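Local coordinates for exotoxin 6 (Staphylococcus aureus subsp. aureus Mu50, PDB 4ZYS), which probably acts in host immune evasion, as related staphylococcal superantigen-like exotoxins do, although its own target is not established, at residues G155-T160 with I169-K174; P105-K110 with Q190-E195; N26-K31 with D63-N68; Y48-L53 with T83-G88. One frame throughout, in Å; residues are numbered along the deposited sequence. Where two conformers were deposited one is given.

Contact 1. Residues G155-T160 with I169-K174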
loop_
_atom_site.group_PDB
_atom_site.type_symbol
_atom_site.label_atom_id
_atom_site.label_comp_id
_atom_site.label_asym_id
_atom_site.label_seq_id
_atom_site.Cartn_x
_atom_site.Cartn_y
_atom_site.Cartn_z
ATOM N N GLY A 155 -14.824 -8.241 4.614
ATOM C CA GLY A 155 -13.736 -8.958 5.264
ATOM C C GLY A 155 -12.650 -8.066 5.814
ATOM O O GLY A 155 -12.792 -6.841 5.888
ATOM N N GLN A 156 -11.527 -8.689 6.148
ATOM C CA GLN A 156 -10.413 -8.032 6.807
ATOM C C GLN A 156 -9.069 -8.594 6.406
ATOM O O GLN A 156 -8.925 -9.807 6.177
ATOM C CB GLN A 156 -10.584 -8.282 8.321
ATOM C CG GLN A 156 -10.039 -7.207 9.231
ATOM C CD GLN A 156 -10.270 -7.554 10.680
ATOM O OE1 GLN A 156 -9.372 -8.044 11.378
ATOM N NE2 GLN A 156 -11.468 -7.280 11.176
ATOM N N ILE A 157 -8.061 -7.715 6.416
ATOM C CA ILE A 157 -6.653 -8.065 6.304
ATOM C C ILE A 157 -6.065 -7.912 7.716
ATOM O O ILE A 157 -6.275 -6.869 8.320
ATOM C CB ILE A 157 -5.857 -7.243 5.253
ATOM C CG1 ILE A 157 -6.325 -7.534 3.835
ATOM C CG2 ILE A 157 -4.339 -7.496 5.393
ATOM C CD1 ILE A 157 -6.005 -6.388 2.851
ATOM N N THR A 158 -5.331 -8.920 8.234
ATOM C CA THR A 158 -4.689 -8.829 9.546
ATOM C C THR A 158 -3.187 -9.081 9.343
ATOM O O THR A 158 -2.799 -10.143 8.870
ATOM C CB THR A 158 -5.364 -9.743 10.578
ATOM O OG1 THR A 158 -6.771 -9.523 10.527
ATOM C CG2 THR A 158 -4.882 -9.494 11.994
ATOM N N ILE A 159 -2.359 -8.055 9.616
ATOM C CA ILE A 159 -0.908 -8.132 9.511
ATOM C C ILE A 159 -0.371 -8.231 10.945
ATOM O O ILE A 159 -0.545 -7.304 11.736
ATOM C CB ILE A 159 -0.301 -6.966 8.665
ATOM C CG1 ILE A 159 -0.924 -6.973 7.233
ATOM C CG2 ILE A 159 1.236 -7.074 8.595
ATOM C CD1 ILE A 159 -0.796 -5.682 6.421
ATOM N N THR A 160 0.215 -9.386 11.297
ATOM C CA THR A 160 0.740 -9.601 12.640
ATOM C C THR A 160 2.273 -9.485 12.620
ATOM O O THR A 160 2.938 -10.110 11.788
ATOM C CB THR A 160 0.249 -10.945 13.196
ATOM O OG1 THR A 160 -1.178 -10.978 13.103
ATOM C CG2 THR A 160 0.675 -11.170 14.647
ATOM N N ILE A 169 -7.032 -4.093 8.206
ATOM C CA ILE A 169 -7.548 -3.332 7.076
ATOM C C ILE A 169 -8.893 -3.906 6.653
ATOM O O ILE A 169 -8.948 -5.061 6.229
ATOM C CB ILE A 169 -6.552 -3.285 5.879
ATOM C CG1 ILE A 169 -5.120 -2.820 6.334
ATOM C CG2 ILE A 169 -7.129 -2.406 4.772
ATOM C CD1 ILE A 169 -3.974 -2.856 5.244
ATOM N N ASP A 170 -9.963 -3.085 6.744
ATOM C CA ASP A 170 -11.328 -3.454 6.366
ATOM C C ASP A 170 -11.426 -3.526 4.832
ATOM O O ASP A 170 -11.058 -2.590 4.129
ATOM C CB ASP A 170 -12.310 -2.442 6.983
ATOM C CG ASP A 170 -13.790 -2.623 6.710
ATOM O OD1 ASP A 170 -14.161 -3.609 6.022
ATOM O OD2 ASP A 170 -14.576 -1.760 7.146
ATOM N N LEU A 171 -11.849 -4.682 4.323
ATOM C CA LEU A 171 -11.902 -4.938 2.884
ATOM C C LEU A 171 -13.060 -4.260 2.178
ATOM O O LEU A 171 -13.015 -4.102 0.946
ATOM C CB LEU A 171 -11.946 -6.453 2.620
ATOM C CG LEU A 171 -10.588 -7.182 2.763
ATOM C CD1 LEU A 171 -10.719 -8.689 2.431
ATOM C CD2 LEU A 171 -9.520 -6.552 1.862
ATOM N N SER A 172 -14.094 -3.852 2.932
ATOM C CA SER A 172 -15.289 -3.221 2.362
ATOM C C SER A 172 -15.070 -1.731 2.065
ATOM O O SER A 172 -15.943 -1.095 1.469
ATOM C CB SER A 172 -16.503 -3.426 3.276
ATOM O OG SER A 172 -16.407 -2.668 4.465
ATOM N N GLN A 173 -13.909 -1.171 2.463
ATOM C CA GLN A 173 -13.571 0.240 2.187
ATOM C C GLN A 173 -12.219 0.312 1.572
ATOM O O GLN A 173 -11.427 -0.598 1.820
ATOM C CB GLN A 173 -13.543 1.080 3.499
ATOM C CG GLN A 173 -14.838 1.130 4.318
ATOM C CD GLN A 173 -15.979 1.840 3.616
ATOM O OE1 GLN A 173 -15.781 2.751 2.800
ATOM N NE2 GLN A 173 -17.203 1.450 3.946
ATOM N N LYS A 174 -11.879 1.417 0.871
ATOM C CA LYS A 174 -10.482 1.639 0.467
ATOM C C LYS A 174 -9.688 1.849 1.755
ATOM O O LYS A 174 -10.288 2.247 2.756
ATOM C CB LYS A 174 -10.324 2.884 -0.436
ATOM C CG LYS A 174 -10.961 2.799 -1.826
ATOM C CD LYS A 174 -10.417 3.849 -2.766
ATOM C CE LYS A 174 -10.944 5.249 -2.591
ATOM N NZ LYS A 174 -10.186 6.214 -3.436
HETATM O O HOH W 1 -15.809 -5.935 5.914
#
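Ile157 and Ile169 form an antiparallel hydrogen-bonded pair in segments whose directions differ by 166°: Ile157 N donates to Ile169 O at 2.8 Å, and Ile169 N donates back to Ile157 O at 2.9 Å. Gln156 and Asp170 make the adjoining non-hydrogen-bonded pair. Gly155 O then accepts from Leu171 N at 2.8 Å, with the donor well above the carbonyl plane, where the second chain bends into a type I turn from Asp170 to Gln173. The Ile157 and Ile169 side chains share the apolar face, CB to CB 4.1 Å apart. Leu171 crosses Ile157 at about a right angle, its CD2 3.7 Å from Ile157 CD1, while its CD1 branch lies against the backbone of Gly155 and Gln156. Gly155, with phi at 139°, has backbone angles that few other residues tolerate. Helix 130-145 covers this side, bringing Leu137 to Ile157 and Arg138 to Ile169 and Leu171. On the polar face Asp170 CG stands anti to the backbone N (chi1 179°), and OD1 is gripped from one face of the carboxylate by Ser172 N at 3.1 Å and Ser172 OG at 2.9 Å. The backbone bond closes an Asx turn, and water 1 links OD1 to Gly155 N. This is a beta hairpin whose second strand forms the border of the five-stranded beta-grasp sheet, apolar face on the helix.

Contact 2. Residues P105-K110 with Q190-E195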
loop_
_atom_site.group_PDB
_atom_site.type_symbol
_atom_site.label_atom_id
_atom_site.label_comp_id
_atom_site.label_asym_id
_atom_site.label_seq_id
_atom_site.Cartn_x
_atom_site.Cartn_y
_atom_site.Cartn_z
ATOM N N PRO A 105 6.735 -13.979 5.122
ATOM C CA PRO A 105 5.801 -14.176 6.238
ATOM C C PRO A 105 4.740 -15.215 5.858
ATOM O O PRO A 105 4.618 -15.566 4.682
ATOM C CB PRO A 105 5.189 -12.781 6.420
ATOM C CG PRO A 105 5.236 -12.168 5.054
ATOM C CD PRO A 105 6.497 -12.690 4.428
ATOM N N ILE A 106 3.992 -15.723 6.835
ATOM C CA ILE A 106 2.930 -16.664 6.524
ATOM C C ILE A 106 1.842 -15.874 5.859
ATOM O O ILE A 106 1.531 -14.782 6.329
ATOM C CB ILE A 106 2.418 -17.413 7.801
ATOM C CG1 ILE A 106 3.437 -18.428 8.327
ATOM C CG2 ILE A 106 1.041 -18.079 7.592
ATOM C CD1 ILE A 106 4.092 -19.324 7.285
ATOM N N LEU A 107 1.326 -16.356 4.728
ATOM C CA LEU A 107 0.195 -15.695 4.088
ATOM C C LEU A 107 -0.894 -16.714 3.928
ATOM O O LEU A 107 -0.689 -17.741 3.290
ATOM C CB LEU A 107 0.512 -14.990 2.737
ATOM C CG LEU A 107 -0.739 -14.553 1.939
ATOM C CD1 LEU A 107 -1.512 -13.396 2.648
ATOM C CD2 LEU A 107 -0.411 -14.248 0.496
ATOM N N GLU A 108 -2.046 -16.446 4.523
ATOM C CA GLU A 108 -3.210 -17.320 4.396
ATOM C C GLU A 108 -4.381 -16.514 3.905
ATOM O O GLU A 108 -4.552 -15.376 4.330
ATOM C CB GLU A 108 -3.555 -18.010 5.718
ATOM C CG GLU A 108 -2.578 -19.082 6.148
ATOM C CD GLU A 108 -2.977 -19.707 7.468
ATOM O OE1 GLU A 108 -3.045 -18.968 8.475
ATOM O OE2 GLU A 108 -3.274 -20.923 7.488
ATOM N N ILE A 109 -5.174 -17.092 2.996
ATOM C CA ILE A 109 -6.377 -16.458 2.453
ATOM C C ILE A 109 -7.557 -17.372 2.770
ATOM O O ILE A 109 -7.555 -18.551 2.406
ATOM C CB ILE A 109 -6.260 -16.098 0.939
ATOM C CG1 ILE A 109 -5.015 -15.189 0.683
ATOM C CG2 ILE A 109 -7.573 -15.426 0.437
ATOM C CD1 ILE A 109 -4.877 -14.592 -0.682
ATOM N N LYS A 110 -8.531 -16.835 3.506
ATOM C CA LYS A 110 -9.729 -17.555 3.930
ATOM C C LYS A 110 -10.933 -16.974 3.226
ATOM O O LYS A 110 -11.216 -15.796 3.409
ATOM C CB LYS A 110 -9.881 -17.496 5.473
ATOM C CG LYS A 110 -11.229 -17.987 6.008
ATOM C CD LYS A 110 -11.165 -18.361 7.474
ATOM C CE LYS A 110 -12.532 -18.469 8.119
ATOM N NZ LYS A 110 -13.284 -19.660 7.659
ATOM N N GLN A 190 5.263 -11.180 10.583
ATOM C CA GLN A 190 5.269 -12.624 10.846
ATOM C C GLN A 190 4.190 -13.411 10.079
ATOM O O GLN A 190 4.489 -14.460 9.490
ATOM C CB GLN A 190 5.082 -12.904 12.352
ATOM C CG GLN A 190 6.371 -13.034 13.117
ATOM C CD GLN A 190 7.096 -14.338 12.932
ATOM O OE1 GLN A 190 7.726 -14.577 11.895
ATOM N NE2 GLN A 190 7.127 -15.147 13.987
ATOM N N LYS A 191 2.931 -12.942 10.169
ATOM C CA LYS A 191 1.757 -13.583 9.595
ATOM C C LYS A 191 0.862 -12.565 8.940
ATOM O O LYS A 191 0.756 -11.439 9.422
ATOM C CB LYS A 191 0.934 -14.283 10.697
ATOM C CG LYS A 191 1.472 -15.581 11.246
ATOM C CD LYS A 191 0.420 -16.162 12.187
ATOM C CE LYS A 191 0.453 -17.666 12.290
ATOM N NZ LYS A 191 -0.662 -18.192 13.131
ATOM N N ILE A 192 0.176 -12.980 7.874
ATOM C CA ILE A 192 -0.812 -12.188 7.168
ATOM C C ILE A 192 -2.030 -13.088 6.943
ATOM O O ILE A 192 -1.905 -14.248 6.530
ATOM C CB ILE A 192 -0.309 -11.535 5.847
ATOM C CG1 ILE A 192 0.940 -10.646 6.079
ATOM C CG2 ILE A 192 -1.446 -10.725 5.143
ATOM C CD1 ILE A 192 1.699 -10.258 4.731
ATOM N N LEU A 193 -3.203 -12.546 7.243
ATOM C CA LEU A 193 -4.452 -13.224 7.019
ATOM C C LEU A 193 -5.336 -12.324 6.207
ATOM O O LEU A 193 -5.501 -11.163 6.564
ATOM C CB LEU A 193 -5.133 -13.628 8.367
ATOM C CG LEU A 193 -6.522 -14.313 8.255
ATOM C CD1 LEU A 193 -6.412 -15.679 7.583
ATOM C CD2 LEU A 193 -7.182 -14.441 9.612
ATOM N N VAL A 194 -5.891 -12.841 5.097
ATOM C CA VAL A 194 -6.877 -12.124 4.285
ATOM C C VAL A 194 -8.170 -12.911 4.420
ATOM O O VAL A 194 -8.235 -14.024 3.927
ATOM C CB VAL A 194 -6.466 -11.913 2.798
ATOM C CG1 VAL A 194 -7.502 -11.063 2.074
ATOM C CG2 VAL A 194 -5.081 -11.287 2.671
ATOM N N GLU A 195 -9.153 -12.390 5.149
ATOM C CA GLU A 195 -10.461 -13.031 5.332
ATOM C C GLU A 195 -11.481 -12.385 4.428
ATOM O O GLU A 195 -11.637 -11.160 4.489
ATOM C CB GLU A 195 -10.972 -12.899 6.791
ATOM C CG GLU A 195 -10.340 -13.822 7.804
ATOM C CD GLU A 195 -10.689 -13.493 9.245
ATOM O OE1 GLU A 195 -10.283 -12.414 9.748
ATOM O OE2 GLU A 195 -11.355 -14.340 9.883
HETATM O O HOH W 2 -1.852 -16.523 8.630
#
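Strands 106-110 and 190-195 are the parallel strand pair of the beta-grasp domain, paired in unbroken register with their axes 13° apart. The even-numbered residues of the first strand do the bonding. Ile106 N donates to Gln190 O at 3.0 Å, Ile106 O receives Ile192 N at 2.7 Å through a bent bond (139° at the hydrogen), Glu108 uses both N and O toward Ile192 and Val194, and Lys110 N ends the ladder on Val194 O. Leu107 and Ile109 turn their backbone groups outward instead, to Ser119 and Gln117 of the next strand.

Side chains of Leu107, Ile109, Ile192 and Val194 fill the inner face. Leu107 CG is anti to the backbone N (chi1 168°), and its CD1 methyl meets Ile192 CG2 at 3.7 Å and Val194 CG2 at 4.1 Å. Pro105 lies alongside Ile192, ring atom CG 4.0 Å from Ile192 CD1, just as Ile109 lies alongside Val194. Leu137 of helix 130-145 closes over Leu107 and Ile192.

The outer face is mixed. Leu193 CD1 rests 4.1 Å from Glu108 CB, and water 2 bridges the strands, donating to Glu108 OE1 at 2.7 Å and to Ile192 O at 3.1 Å. Lys110 NZ turns to the carbonyls of Gly112 and Glu114. Gln190 and Lys191 together face Thr160, a classic beta bulge on the far side. First and last strands joined in parallel beneath a helix are the signature of the beta-grasp fold.

Contact 3. Residues N26-K31 with D63-N68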
loop_
_atom_site.group_PDB
_atom_site.type_symbol
_atom_site.label_atom_id
_atom_site.label_comp_id
_atom_site.label_asym_id
_atom_site.label_seq_id
_atom_site.Cartn_x
_atom_site.Cartn_y
_atom_site.Cartn_z
ATOM N N ASN A 26 15.010 3.472 -4.502
ATOM C CA ASN A 26 16.215 4.301 -4.418
ATOM C C ASN A 26 16.166 5.403 -5.471
ATOM O O ASN A 26 16.965 5.419 -6.417
ATOM C CB ASN A 26 17.472 3.418 -4.585
ATOM C CG ASN A 26 18.762 4.025 -4.130
ATOM O OD1 ASN A 26 18.816 4.974 -3.334
ATOM N ND2 ASN A 26 19.831 3.384 -4.541
ATOM N N VAL A 27 15.173 6.283 -5.342
ATOM C CA VAL A 27 14.987 7.370 -6.299
ATOM C C VAL A 27 15.042 8.699 -5.548
ATOM O O VAL A 27 15.267 8.698 -4.333
ATOM C CB VAL A 27 13.684 7.212 -7.152
ATOM C CG1 VAL A 27 13.747 5.956 -8.020
ATOM C CG2 VAL A 27 12.422 7.211 -6.278
ATOM N N THR A 28 14.896 9.825 -6.284
ATOM C CA THR A 28 14.885 11.173 -5.731
ATOM C C THR A 28 13.496 11.796 -5.801
ATOM O O THR A 28 12.839 11.794 -6.851
ATOM C CB THR A 28 15.888 12.080 -6.443
ATOM O OG1 THR A 28 17.193 11.520 -6.310
ATOM C CG2 THR A 28 15.882 13.499 -5.894
ATOM N N GLY A 29 13.112 12.379 -4.678
ATOM C CA GLY A 29 11.902 13.161 -4.524
ATOM C C GLY A 29 12.226 14.486 -3.857
ATOM O O GLY A 29 13.140 14.566 -3.033
ATOM N N TYR A 30 11.514 15.543 -4.238
ATOM C CA TYR A 30 11.660 16.875 -3.655
ATOM C C TYR A 30 10.433 17.159 -2.839
ATOM O O TYR A 30 9.344 17.266 -3.370
ATOM C CB TYR A 30 11.892 17.951 -4.736
ATOM C CG TYR A 30 13.308 17.938 -5.272
ATOM C CD1 TYR A 30 13.705 17.004 -6.225
ATOM C CD2 TYR A 30 14.265 18.827 -4.793
ATOM C CE1 TYR A 30 15.003 16.992 -6.732
ATOM C CE2 TYR A 30 15.574 18.809 -5.278
ATOM C CZ TYR A 30 15.937 17.892 -6.256
ATOM O OH TYR A 30 17.221 17.855 -6.765
ATOM N N LYS A 31 10.610 17.225 -1.533
ATOM C CA LYS A 31 9.549 17.460 -0.556
ATOM C C LYS A 31 9.300 18.961 -0.387
ATOM O O LYS A 31 10.259 19.747 -0.368
ATOM C CB LYS A 31 9.949 16.821 0.778
ATOM C CG LYS A 31 8.788 16.605 1.739
ATOM C CD LYS A 31 8.825 17.582 2.878
ATOM C CE LYS A 31 7.612 17.495 3.747
ATOM N NZ LYS A 31 7.627 18.574 4.766
ATOM N N ASP A 63 12.714 18.697 3.986
ATOM C CA ASP A 63 12.312 19.560 2.887
ATOM C C ASP A 63 13.426 19.532 1.845
ATOM O O ASP A 63 14.605 19.351 2.184
ATOM C CB ASP A 63 12.006 20.987 3.380
ATOM C CG ASP A 63 10.697 21.069 4.157
ATOM O OD1 ASP A 63 9.609 21.070 3.508
ATOM O OD2 ASP A 63 10.752 21.131 5.415
ATOM N N GLY A 64 13.039 19.642 0.582
ATOM C CA GLY A 64 14.005 19.571 -0.496
ATOM C C GLY A 64 14.295 18.144 -0.900
ATOM O O GLY A 64 13.436 17.257 -0.763
ATOM N N ASP A 65 15.514 17.928 -1.410
ATOM C CA ASP A 65 16.002 16.670 -1.942
ATOM C C ASP A 65 16.025 15.530 -0.926
ATOM O O ASP A 65 16.720 15.608 0.090
ATOM C CB ASP A 65 17.428 16.872 -2.509
ATOM C CG ASP A 65 18.070 15.664 -3.193
ATOM O OD1 ASP A 65 17.470 14.580 -3.176
ATOM O OD2 ASP A 65 19.165 15.811 -3.741
ATOM N N ASN A 66 15.303 14.439 -1.256
ATOM C CA ASN A 66 15.299 13.150 -0.565
ATOM C C ASN A 66 15.724 12.130 -1.605
ATOM O O ASN A 66 14.926 11.803 -2.481
ATOM C CB ASN A 66 13.923 12.820 0.028
ATOM C CG ASN A 66 13.561 13.642 1.235
ATOM O OD1 ASN A 66 13.763 13.230 2.381
ATOM N ND2 ASN A 66 13.038 14.830 1.003
ATOM N N SER A 67 16.986 11.686 -1.578
ATOM C CA SER A 67 17.488 10.763 -2.605
ATOM C C SER A 67 17.689 9.320 -2.117
ATOM O O SER A 67 18.464 8.570 -2.724
ATOM C CB SER A 67 18.796 11.292 -3.187
ATOM O OG SER A 67 18.509 12.280 -4.160
ATOM N N ASN A 68 16.961 8.915 -1.072
ATOM C CA ASN A 68 17.064 7.571 -0.482
ATOM C C ASN A 68 15.647 7.014 -0.269
ATOM O O ASN A 68 15.320 6.504 0.803
ATOM C CB ASN A 68 17.827 7.689 0.862
ATOM C CG ASN A 68 17.117 8.583 1.892
ATOM O OD1 ASN A 68 16.367 9.534 1.561
ATOM N ND2 ASN A 68 17.268 8.244 3.163
#
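Asp63 meets Lys31 where segment 63-68 begins its antiparallel run beside segment 26-31, the seam between first and fourth strands that closes an OB-fold barrel; the strand axes differ by 153°. Asp63 OD1 forms a long, weak salt bridge to Lys31 NZ at 3.4 Å, and NZ has a second acid in Asp38. The lysine chain bends at its second torsion (chi2 -107°), and its CD also comes close to the same carboxylate oxygen.

Gly64 follows in an antiparallel hydrogen-bonded pair with Lys31: its N donates to Lys31 O, and its O accepts from Lys31 N, each at 2.9 Å. Next comes Asp65, whose CA sits over one face of the Tyr30 ring, 4.2 Å from the centroid and displaced toward the rim, a CH-pi contact; the two side chains pass at a slant, with ring and carboxylate planes 27° apart.

Asn66 restores the ladder. Its N bonds Gly29 O at 2.8 Å, and its O receives Gly29 N, while its side chain turns to the other face, where ND2 donates to Lys62 O and only weakly to Gly64 O. Ser67 then carries a short relay across the strands: Thr28 OG1 donates to Ser67 OG at 2.6 Å, and Ser67 OG donates to the syn lone pair of Asp65 OD1 at 2.7 Å. That relay fixes both hydroxyls and one carboxylate oxygen on the Tyr30 side. At Asn68 the chain turns a corner, and Asn26 OD1 reaches to within 4.2 Å of Asn68 CA.

Contact 4. Residues Y48-L53 with T83-G88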
loop_
_atom_site.group_PDB
_atom_site.type_symbol
_atom_site.label_atom_id
_atom_site.label_comp_id
_atom_site.label_asym_id
_atom_site.label_seq_id
_atom_site.Cartn_x
_atom_site.Cartn_y
_atom_site.Cartn_z
ATOM N N TYR A 48 5.896 12.365 -14.412
ATOM C CA TYR A 48 5.810 13.168 -13.211
ATOM C C TYR A 48 4.716 12.720 -12.254
ATOM O O TYR A 48 3.568 12.524 -12.667
ATOM C CB TYR A 48 5.554 14.611 -13.589
ATOM C CG TYR A 48 6.254 15.570 -12.666
ATOM C CD1 TYR A 48 7.555 15.989 -12.925
ATOM C CD2 TYR A 48 5.624 16.061 -11.535
ATOM C CE1 TYR A 48 8.214 16.872 -12.077
ATOM C CE2 TYR A 48 6.267 16.961 -10.686
ATOM C CZ TYR A 48 7.561 17.375 -10.969
ATOM O OH TYR A 48 8.232 18.262 -10.156
ATOM N N SER A 49 5.072 12.608 -10.964
ATOM C CA SER A 49 4.123 12.284 -9.912
ATOM C C SER A 49 4.252 13.254 -8.761
ATOM O O SER A 49 5.359 13.555 -8.319
ATOM C CB SER A 49 4.306 10.858 -9.399
ATOM O OG SER A 49 4.010 9.935 -10.426
ATOM N N GLN A 50 3.104 13.717 -8.263
ATOM C CA GLN A 50 2.993 14.559 -7.082
ATOM C C GLN A 50 2.357 13.668 -6.054
ATOM O O GLN A 50 1.276 13.143 -6.305
ATOM C CB GLN A 50 2.174 15.843 -7.340
ATOM C CG GLN A 50 2.148 16.765 -6.134
ATOM C CD GLN A 50 0.963 17.711 -6.123
ATOM O OE1 GLN A 50 -0.199 17.290 -6.073
ATOM N NE2 GLN A 50 1.228 19.018 -6.048
ATOM N N ILE A 51 3.043 13.432 -4.943
ATOM C CA ILE A 51 2.549 12.524 -3.926
ATOM C C ILE A 51 2.225 13.277 -2.639
ATOM O O ILE A 51 3.106 13.915 -2.061
ATOM C CB ILE A 51 3.576 11.384 -3.636
ATOM C CG1 ILE A 51 4.123 10.717 -4.926
ATOM C CG2 ILE A 51 2.993 10.353 -2.656
ATOM C CD1 ILE A 51 5.419 9.838 -4.732
ATOM N N SER A 52 0.986 13.129 -2.149
ATOM C CA SER A 52 0.584 13.695 -0.858
ATOM C C SER A 52 1.198 12.911 0.290
ATOM O O SER A 52 1.098 11.681 0.334
ATOM C CB SER A 52 -0.931 13.681 -0.710
ATOM O OG SER A 52 -1.498 14.675 -1.538
ATOM N N LEU A 53 1.829 13.636 1.209
ATOM C CA LEU A 53 2.386 13.144 2.467
ATOM C C LEU A 53 1.426 13.626 3.540
ATOM O O LEU A 53 1.583 14.710 4.122
ATOM C CB LEU A 53 3.826 13.635 2.704
ATOM C CG LEU A 53 4.870 13.338 1.638
ATOM C CD1 LEU A 53 6.141 14.091 1.939
ATOM C CD2 LEU A 53 5.168 11.832 1.552
ATOM N N THR A 83 0.209 14.345 -15.302
ATOM C CA THR A 83 0.800 14.243 -13.969
ATOM C C THR A 83 -0.017 13.291 -13.090
ATOM O O THR A 83 -1.242 13.365 -13.072
ATOM C CB THR A 83 0.926 15.645 -13.310
ATOM O OG1 THR A 83 1.709 16.490 -14.148
ATOM C CG2 THR A 83 1.554 15.595 -11.935
ATOM N N ASN A 84 0.676 12.393 -12.387
ATOM C CA ASN A 84 0.039 11.469 -11.458
ATOM C C ASN A 84 -0.049 12.069 -10.082
ATOM O O ASN A 84 0.925 12.661 -9.598
ATOM C CB ASN A 84 0.797 10.165 -11.336
ATOM C CG ASN A 84 1.136 9.460 -12.602
ATOM O OD1 ASN A 84 0.322 9.355 -13.535
ATOM N ND2 ASN A 84 2.319 8.852 -12.587
ATOM N N TYR A 85 -1.217 11.919 -9.463
ATOM C CA TYR A 85 -1.454 12.383 -8.106
ATOM C C TYR A 85 -1.686 11.141 -7.268
ATOM O O TYR A 85 -2.657 10.437 -7.477
ATOM C CB TYR A 85 -2.617 13.406 -8.053
ATOM C CG TYR A 85 -2.328 14.668 -8.840
ATOM C CD1 TYR A 85 -1.448 15.628 -8.357
ATOM C CD2 TYR A 85 -2.893 14.878 -10.095
ATOM C CE1 TYR A 85 -1.133 16.763 -9.100
ATOM C CE2 TYR A 85 -2.575 16.002 -10.852
ATOM C CZ TYR A 85 -1.702 16.948 -10.345
ATOM O OH TYR A 85 -1.423 18.101 -11.034
ATOM N N SER A 86 -0.752 10.834 -6.390
ATOM C CA SER A 86 -0.811 9.655 -5.560
ATOM C C SER A 86 -0.763 10.056 -4.085
ATOM O O SER A 86 -0.429 11.196 -3.780
ATOM C CB SER A 86 0.319 8.699 -5.932
ATOM O OG SER A 86 0.129 7.425 -5.332
ATOM N N ILE A 87 -1.180 9.144 -3.175
ATOM C CA ILE A 87 -1.205 9.412 -1.732
ATOM C C ILE A 87 -0.364 8.374 -1.011
ATOM O O ILE A 87 -0.634 7.186 -1.171
ATOM C CB ILE A 87 -2.675 9.414 -1.195
ATOM C CG1 ILE A 87 -3.550 10.414 -1.989
ATOM C CG2 ILE A 87 -2.710 9.686 0.326
ATOM C CD1 ILE A 87 -5.030 10.257 -1.795
ATOM N N GLY A 88 0.584 8.829 -0.179
ATOM C CA GLY A 88 1.464 7.972 0.614
ATOM C C GLY A 88 2.384 7.107 -0.220
ATOM O O GLY A 88 2.826 7.516 -1.301
#
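Ser49 and Asn84 mark the tight side of this parallel strand pair, the face that looks into the barrel. Asn84 ND2 donates to Ser49 OG at 2.9 Å, with the hydroxyl nearly in the amide plane, while Asn84 OD1 is held by Arg75, so the amide is gripped at both ends. Farther along, the CG2 methyl of Ile51 presses to 3.1 Å from Gly88 O, and Ile73 of strand 69-74 packs on Ser49, Ile51 and Ser86. Five backbone bonds rule the pair, from Asn84 N to Tyr48 O at 2.9 Å through to Gly88 N on Ser52 O, also 2.9 Å.

The face of Gln50, Tyr85, Ser52 and Ile87 is looser at Ser52, whose CB lies 4.4 Å from Ile87 CG1. Gln50 CG runs anti to the backbone N (chi1 -176°); OE1 faces the Tyr85 ring edge, at a distance made doubtful by that tyrosine's two conformers, while NE2 bonds Tyr32 OH. Where the strands start, exposed Tyr48 lies beside Thr83, CD2 4.1 Å from Thr83 CG2, and its OH bonds Asp41. Parallel third and fifth strands in an otherwise antiparallel barrel are the hallmark of the OB fold.

How the contacts relate
The four contacts divide between two domains. Contacts 3 and 4 come first along the chain and alternate in their segments: both lie in the OB-fold sheet, centres 13 Å apart, and touch where Lys31 CG packs on Leu53 CD1 at 3.7 Å. Contact 2 then encloses contact 1 in sequence; their centres are 11 Å apart, and neighbouring strands 155-161 and 189-196 join them through probable backbone bonds such as Gln156 O to Glu195 N at 2.8 Å. Across the domains, contacts 1 and 4 approach to about 7 Å between nearest atoms. Contact 3 closes the OB barrel and contact 4 is its parallel pair, whereas contacts 1 and 2 build one open beta-grasp sheet, the two-domain plan of superantigen-like toxins.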